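PDB 4E3E: beta-methylmalyl-CoA dehydratase from Chloroflexus aurantiacus, which catalyses the reversible dehydration of beta-methylmalyl-CoA to mesaconyl-CoA in the glyoxylate assimilation cycle that regenerates acetyl-CoA and produces pyruvate. Local coordinates for residues S65-V68 with F69-F73; R246-Y249 with G250-I254. One frame throughout, in Å; residues are numbered along the deposited sequence.

Contact 1: residues S65-V68 with F69-F73; sequences SLLV and FHIVF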
ATOM      1  N   SER A  65     -15.541  -9.504  -3.650  1.00 25.33           N
ATOM      2  CA  SER A  65     -16.200  -9.507  -4.962  1.00 27.64           C
ATOM      3  C   SER A  65     -15.872  -8.259  -5.766  1.00 25.81           C
ATOM      4  O   SER A  65     -15.703  -8.328  -6.985  1.00 24.94           O
ATOM      5  CB  SER A  65     -17.724  -9.610  -4.814  1.00 32.08           C
ATOM      6  OG  SER A  65     -18.113 -10.950  -4.607  1.00 44.36           O
ATOM      7  N   LEU A  66     -15.795  -7.112  -5.099  1.00 24.44           N
ATOM      8  CA  LEU A  66     -15.474  -5.885  -5.826  1.00 23.06           C
ATOM      9  C   LEU A  66     -14.000  -5.787  -6.238  1.00 26.10           C
ATOM     10  O   LEU A  66     -13.685  -5.180  -7.273  1.00 26.47           O
ATOM     11  CB  LEU A  66     -15.891  -4.654  -5.033  1.00 22.65           C
ATOM     12  CG  LEU A  66     -17.382  -4.500  -4.847  1.00 21.28           C
ATOM     13  CD1 LEU A  66     -17.597  -3.182  -4.118  1.00 22.00           C
ATOM     14  CD2 LEU A  66     -18.093  -4.481  -6.200  1.00 24.43           C
ATOM     15  N   LEU A  67     -13.102  -6.370  -5.440  1.00 24.69           N
ATOM     16  CA  LEU A  67     -11.698  -6.492  -5.859  1.00 25.85           C
ATOM     17  C   LEU A  67     -11.611  -7.350  -7.140  1.00 26.41           C
ATOM     18  O   LEU A  67     -10.927  -6.963  -8.104  1.00 24.75           O
ATOM     19  CB  LEU A  67     -10.804  -7.049  -4.738  1.00 25.43           C
ATOM     20  CG  LEU A  67      -9.305  -7.275  -5.024  1.00 25.86           C
ATOM     21  CD1 LEU A  67      -8.626  -6.033  -5.625  1.00 24.85           C
ATOM     22  CD2 LEU A  67      -8.590  -7.739  -3.746  1.00 23.48           C
ATOM     23  N   VAL A  68     -12.314  -8.489  -7.146  1.00 25.30           N
ATOM     24  CA  VAL A  68     -12.478  -9.296  -8.360  1.00 25.45           C
ATOM     25  C   VAL A  68     -13.022  -8.444  -9.525  1.00 26.07           C
ATOM     26  O   VAL A  68     -12.477  -8.466 -10.643  1.00 22.28           O
ATOM     27  CB  VAL A  68     -13.408 -10.509  -8.138  1.00 22.96           C
ATOM     28  CG1 VAL A  68     -13.711 -11.211  -9.469  1.00 25.55           C
ATOM     29  CG2 VAL A  68     -12.786 -11.504  -7.153  1.00 23.49           C
ATOM     30  N   PHE A  69     -14.093  -7.702  -9.265  1.00 25.38           N
ATOM     31  CA  PHE A  69     -14.682  -6.849 -10.297  1.00 23.65           C
ATOM     32  C   PHE A  69     -13.696  -5.837 -10.911  1.00 27.35           C
ATOM     33  O   PHE A  69     -13.568  -5.781 -12.149  1.00 26.18           O
ATOM     34  CB  PHE A  69     -15.956  -6.184  -9.786  1.00 24.50           C
ATOM     35  CG  PHE A  69     -16.571  -5.227 -10.759  1.00 28.94           C
ATOM     36  CD1 PHE A  69     -17.445  -5.679 -11.749  1.00 29.93           C
ATOM     37  CD2 PHE A  69     -16.271  -3.880 -10.692  1.00 30.02           C
ATOM     38  CE1 PHE A  69     -18.015  -4.792 -12.646  1.00 30.63           C
ATOM     39  CE2 PHE A  69     -16.841  -2.986 -11.592  1.00 36.25           C
ATOM     40  CZ  PHE A  69     -17.708  -3.447 -12.575  1.00 32.95           C
ATOM     41  N   HIS A  70     -13.009  -5.054 -10.070  1.00 23.77           N
ATOM     42  CA  HIS A  70     -12.067  -4.034 -10.561  1.00 24.10           C
ATOM     43  C   HIS A  70     -10.898  -4.596 -11.333  1.00 23.93           C
ATOM     44  O   HIS A  70     -10.424  -4.000 -12.290  1.00 25.23           O
ATOM     45  CB  HIS A  70     -11.566  -3.158  -9.420  1.00 23.36           C
ATOM     46  CG  HIS A  70     -12.667  -2.446  -8.679  1.00 22.33           C
ATOM     47  ND1 HIS A  70     -13.711  -1.875  -9.316  1.00 29.43           N
ATOM     48  CD2 HIS A  70     -12.871  -2.237  -7.317  1.00 25.24           C
ATOM     49  CE1 HIS A  70     -14.539  -1.318  -8.410  1.00 28.51           C
ATOM     50  NE2 HIS A  70     -14.026  -1.538  -7.187  1.00 29.68           N
ATOM     51  N   ILE A  71     -10.434  -5.768 -10.935  1.00 23.84           N
ATOM     52  CA  ILE A  71      -9.365  -6.432 -11.670  1.00 25.26           C
ATOM     53  C   ILE A  71      -9.824  -6.902 -13.062  1.00 26.49           C
ATOM     54  O   ILE A  71      -9.138  -6.632 -14.055  1.00 28.14           O
ATOM     55  CB  ILE A  71      -8.720  -7.553 -10.830  1.00 26.94           C
ATOM     56  CG1 ILE A  71      -7.895  -6.902  -9.696  1.00 28.21           C
ATOM     57  CG2 ILE A  71      -7.829  -8.447 -11.703  1.00 24.49           C
ATOM     58  CD1 ILE A  71      -7.407  -7.865  -8.648  1.00 27.09           C
ATOM     59  N   VAL A  72     -10.976  -7.584 -13.128  1.00 26.63           N
ATOM     60  CA  VAL A  72     -11.581  -8.002 -14.405  1.00 26.88           C
ATOM     61  C   VAL A  72     -11.829  -6.767 -15.295  1.00 26.53           C
ATOM     62  O   VAL A  72     -11.416  -6.727 -16.472  1.00 27.02           O
ATOM     63  CB  VAL A  72     -12.866  -8.838 -14.176  1.00 22.71           C
ATOM     64  CG1 VAL A  72     -13.655  -9.011 -15.476  1.00 26.85           C
ATOM     65  CG2 VAL A  72     -12.504 -10.222 -13.616  1.00 21.90           C
ATOM     66  N   PHE A  73     -12.465  -5.752 -14.720  1.00 25.27           N
ATOM     67  CA  PHE A  73     -12.699  -4.476 -15.420  1.00 24.32           C
ATOM     68  C   PHE A  73     -11.401  -3.841 -15.909  1.00 24.52           C
ATOM     69  O   PHE A  73     -11.295  -3.457 -17.083  1.00 25.49           O
ATOM     70  CB  PHE A  73     -13.484  -3.520 -14.515  1.00 24.52           C
ATOM     71  CG  PHE A  73     -13.847  -2.193 -15.152  1.00 25.10           C
ATOM     72  CD1 PHE A  73     -12.906  -1.179 -15.304  1.00 26.15           C
ATOM     73  CD2 PHE A  73     -15.171  -1.932 -15.536  1.00 28.84           C
ATOM     74  CE1 PHE A  73     -13.268   0.066 -15.851  1.00 27.59           C
ATOM     75  CE2 PHE A  73     -15.533  -0.701 -16.070  1.00 32.04           C
ATOM     76  CZ  PHE A  73     -14.580   0.306 -16.234  1.00 26.97           C
TER
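Ser65, Leu66, Leu67 and Val68 each accept a backbone hydrogen bond from the residue four places on, in the first turns of helix 65-80. His70 N meets Leu66 O at 2.9 Å, with an N-H...O angle of 169°. Val72 N reaches Val68 O at 3.0 Å, nearly straight and close to the C=O direction. Phe69 N to Ser65 O and Ile71 N to Leu67 O complete the set.

A second group of contacts is polar against a flat ring. The His70 imidazole lies beside its own turn, with Leu66 O over one face, offset toward the rim. CD2 of His70 is 3.1 Å from Leu66 O. With CG anti to the carbonyl carbon (chi1 -58°), the ring folds back along the helix toward Leu66. Its nitrogens bind elsewhere: NE2 to Ser255 OG and ND1 to Tyr249 OH.

Apolar contacts form the third group. Leu67 CD1 meets Ile71 CD1 at 3.7 Å, one turn apart, and the two side chains cross at a slant. Val68 CG1 and Val72 CG2 are more loosely apposed, at 4.4 Å.

The helix is buried, as expected of the central helix of a hotdog fold. Phe69 packs on Leu140 and Tyr142 of strand 138-149. Val68 and Val72 rest on Leu105 of strand 104-116. Leu66 turns to helix 250-265, where it touches Ile254 and Arg258.

Contact 2: residues R246-Y249 with G250-I254; sequences RIVY and GGHII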
ATOM      1  N   ARG A 246      -7.477  15.466 -12.188  1.00 25.22           N
ATOM      2  CA  ARG A 246      -7.662  14.038 -12.471  1.00 28.85           C
ATOM      3  C   ARG A 246      -9.018  13.567 -11.966  1.00 32.44           C
ATOM      4  O   ARG A 246      -9.536  14.103 -10.984  1.00 30.12           O
ATOM      5  CB  ARG A 246      -6.539  13.233 -11.821  1.00 27.19           C
ATOM      6  CG  ARG A 246      -5.172  13.461 -12.461  1.00 30.57           C
ATOM      7  CD  ARG A 246      -4.039  13.048 -11.525  1.00 33.21           C
ATOM      8  NE  ARG A 246      -3.761  14.094 -10.534  1.00 30.80           N
ATOM      9  CZ  ARG A 246      -2.821  14.034  -9.586  1.00 25.72           C
ATOM     10  NH1 ARG A 246      -2.674  15.067  -8.760  1.00 23.95           N
ATOM     11  NH2 ARG A 246      -2.032  12.959  -9.454  1.00 25.81           N
ATOM     12  N   ILE A 247      -9.585  12.574 -12.648  1.00 31.27           N
ATOM     13  CA  ILE A 247     -10.902  12.044 -12.336  1.00 27.54           C
ATOM     14  C   ILE A 247     -10.723  10.708 -11.648  1.00 26.33           C
ATOM     15  O   ILE A 247      -9.918   9.869 -12.087  1.00 26.40           O
ATOM     16  CB  ILE A 247     -11.776  11.878 -13.605  1.00 25.57           C
ATOM     17  CG1 ILE A 247     -11.941  13.245 -14.291  1.00 35.36           C
ATOM     18  CG2 ILE A 247     -13.151  11.339 -13.234  1.00 27.35           C
ATOM     19  CD1 ILE A 247     -12.485  13.171 -15.704  1.00 45.13           C
ATOM     20  N   VAL A 248     -11.448  10.530 -10.547  1.00 26.91           N
ATOM     21  CA  VAL A 248     -11.380   9.289  -9.782  1.00 28.42           C
ATOM     22  C   VAL A 248     -12.107   8.183 -10.530  1.00 26.85           C
ATOM     23  O   VAL A 248     -13.241   8.365 -10.986  1.00 27.15           O
ATOM     24  CB  VAL A 248     -11.970   9.454  -8.354  1.00 27.40           C
ATOM     25  CG1 VAL A 248     -12.021   8.103  -7.617  1.00 22.39           C
ATOM     26  CG2 VAL A 248     -11.163  10.470  -7.566  1.00 24.92           C
ATOM     27  N   TYR A 249     -11.440   7.042 -10.663  1.00 24.75           N
ATOM     28  CA  TYR A 249     -12.053   5.846 -11.186  1.00 20.42           C
ATOM     29  C   TYR A 249     -13.414   5.618 -10.519  1.00 26.00           C
ATOM     30  O   TYR A 249     -13.512   5.491  -9.279  1.00 26.75           O
ATOM     31  CB  TYR A 249     -11.117   4.644 -10.897  1.00 23.01           C
ATOM     32  CG  TYR A 249     -11.703   3.283 -11.157  1.00 23.38           C
ATOM     33  CD1 TYR A 249     -12.429   3.010 -12.332  1.00 26.61           C
ATOM     34  CD2 TYR A 249     -11.492   2.217 -10.246  1.00 20.57           C
ATOM     35  CE1 TYR A 249     -12.958   1.734 -12.570  1.00 25.80           C
ATOM     36  CE2 TYR A 249     -12.017   0.963 -10.489  1.00 23.22           C
ATOM     37  CZ  TYR A 249     -12.754   0.725 -11.645  1.00 26.62           C
ATOM     38  OH  TYR A 249     -13.278  -0.548 -11.875  1.00 24.92           O
ATOM     39  N   GLY A 250     -14.461   5.546 -11.340  1.00 28.11           N
ATOM     40  CA  GLY A 250     -15.821   5.299 -10.844  1.00 30.47           C
ATOM     41  C   GLY A 250     -15.932   4.092  -9.911  1.00 26.81           C
ATOM     42  O   GLY A 250     -16.658   4.129  -8.913  1.00 23.81           O
ATOM     43  N   GLY A 251     -15.208   3.020 -10.218  1.00 26.20           N
ATOM     44  CA  GLY A 251     -15.233   1.823  -9.377  1.00 26.38           C
ATOM     45  C   GLY A 251     -14.639   2.046  -7.986  1.00 27.25           C
ATOM     46  O   GLY A 251     -14.974   1.325  -7.043  1.00 26.32           O
ATOM     47  N   HIS A 252     -13.751   3.033  -7.853  1.00 25.64           N
ATOM     48  CA  HIS A 252     -13.239   3.437  -6.535  1.00 27.23           C
ATOM     49  C   HIS A 252     -14.388   3.921  -5.679  1.00 26.37           C
ATOM     50  O   HIS A 252     -14.464   3.604  -4.487  1.00 24.56           O
ATOM     51  CB  HIS A 252     -12.170   4.518  -6.687  1.00 27.05           C
ATOM     52  CG  HIS A 252     -11.395   4.830  -5.409  1.00 24.60           C
ATOM     53  ND1 HIS A 252     -10.469   4.001  -4.908  1.00 22.34           N
ATOM     54  CD2 HIS A 252     -11.385   5.976  -4.592  1.00 23.68           C
ATOM     55  CE1 HIS A 252      -9.928   4.536  -3.791  1.00 21.28           C
ATOM     56  NE2 HIS A 252     -10.477   5.764  -3.612  1.00 24.16           N
ATOM     57  N   ILE A 253     -15.311   4.663  -6.283  1.00 25.76           N
ATOM     58  CA  ILE A 253     -16.507   5.133  -5.565  1.00 25.27           C
ATOM     59  C   ILE A 253     -17.420   3.983  -5.159  1.00 24.92           C
ATOM     60  O   ILE A 253     -17.968   3.975  -4.050  1.00 24.13           O
ATOM     61  CB  ILE A 253     -17.273   6.192  -6.387  1.00 24.07           C
ATOM     62  CG1 ILE A 253     -16.292   7.285  -6.835  1.00 27.19           C
ATOM     63  CG2 ILE A 253     -18.446   6.773  -5.601  1.00 24.68           C
ATOM     64  CD1 ILE A 253     -15.504   7.923  -5.702  1.00 25.05           C
ATOM     65  N   ILE A 254     -17.566   3.002  -6.044  1.00 26.17           N
ATOM     66  CA  ILE A 254     -18.349   1.809  -5.722  1.00 24.81           C
ATOM     67  C   ILE A 254     -17.761   1.129  -4.479  1.00 26.00           C
ATOM     68  O   ILE A 254     -18.489   0.735  -3.545  1.00 24.25           O
ATOM     69  CB  ILE A 254     -18.426   0.823  -6.912  1.00 24.28           C
ATOM     70  CG1 ILE A 254     -19.228   1.429  -8.075  1.00 24.93           C
ATOM     71  CG2 ILE A 254     -19.061  -0.493  -6.484  1.00 23.55           C
ATOM     72  CD1 ILE A 254     -19.094   0.695  -9.399  1.00 23.86           C
TER
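Tyr249 has CG anti to its backbone nitrogen (chi1 170°), and this lays its ring over the first turn of helix 250-265. Val248 CG1 lies opposite its own backbone nitrogen (chi1 174°), which puts this methyl against His252 and Ile253.

One face of the phenol ring lies over the backbone of Gly250 and Gly251. Gly251 N sits 3.3 Å above the ring plane, over its centre. Gly251 CA makes a CH-pi contact, 3.6 Å from the centroid of the Tyr249 ring. Gly251 has no side chain, which allows its CA to come this close to the ring.

Tyr249 is also the N-cap. Its carbonyl oxygen takes a bent hydrogen bond from His252 N, 2.9 Å long with an N-H...O angle of 133°. The donor stands well above the carbonyl plane. Next to this bond, Val248 CG1 touches His252 CB at 3.7 Å and Ile253 CD1 at 4.0 Å.

An alanine in place of Tyr249 would remove the ring over Gly251 and would probably leave His70 ND1 without its hydroxyl partner.

The polar ends of both aromatic side chains are satisfied away from this turn. Tyr249 OH is hydrogen-bonded to His70 ND1. His252 uses ND1 for Tyr40 OH and NE2 for Glu217 OE2. The carboxylate of Glu217 would probably polarise the His252 imidazole, and bonds at both nitrogens are likely to hold the ring's rotation.

Overall arrangement
Contact 1 and contact 2 begin two helices, 65-80 and 250-265, one from each half of a continuous antiparallel sheet, consistent with a double hotdog fold. Their centres are about 13 Å apart. The His70-Tyr249 hydrogen bond, 2.9 Å from ND1 to OH, joins the two contacts; the same OH is 3.5 Å from Phe73 CD1. Leu66 CD1 also packs on Ile254 CG2 at 3.9 Å. Contact 1 is nearer the proposed substrate site. It contains Ser65, a substrate-binding residue by similarity, and the Phe69 side chain is about 7 Å from that of Asn87, another such residue. From contact 2, Gly250 is about 8 Å from the Asn87 side chain.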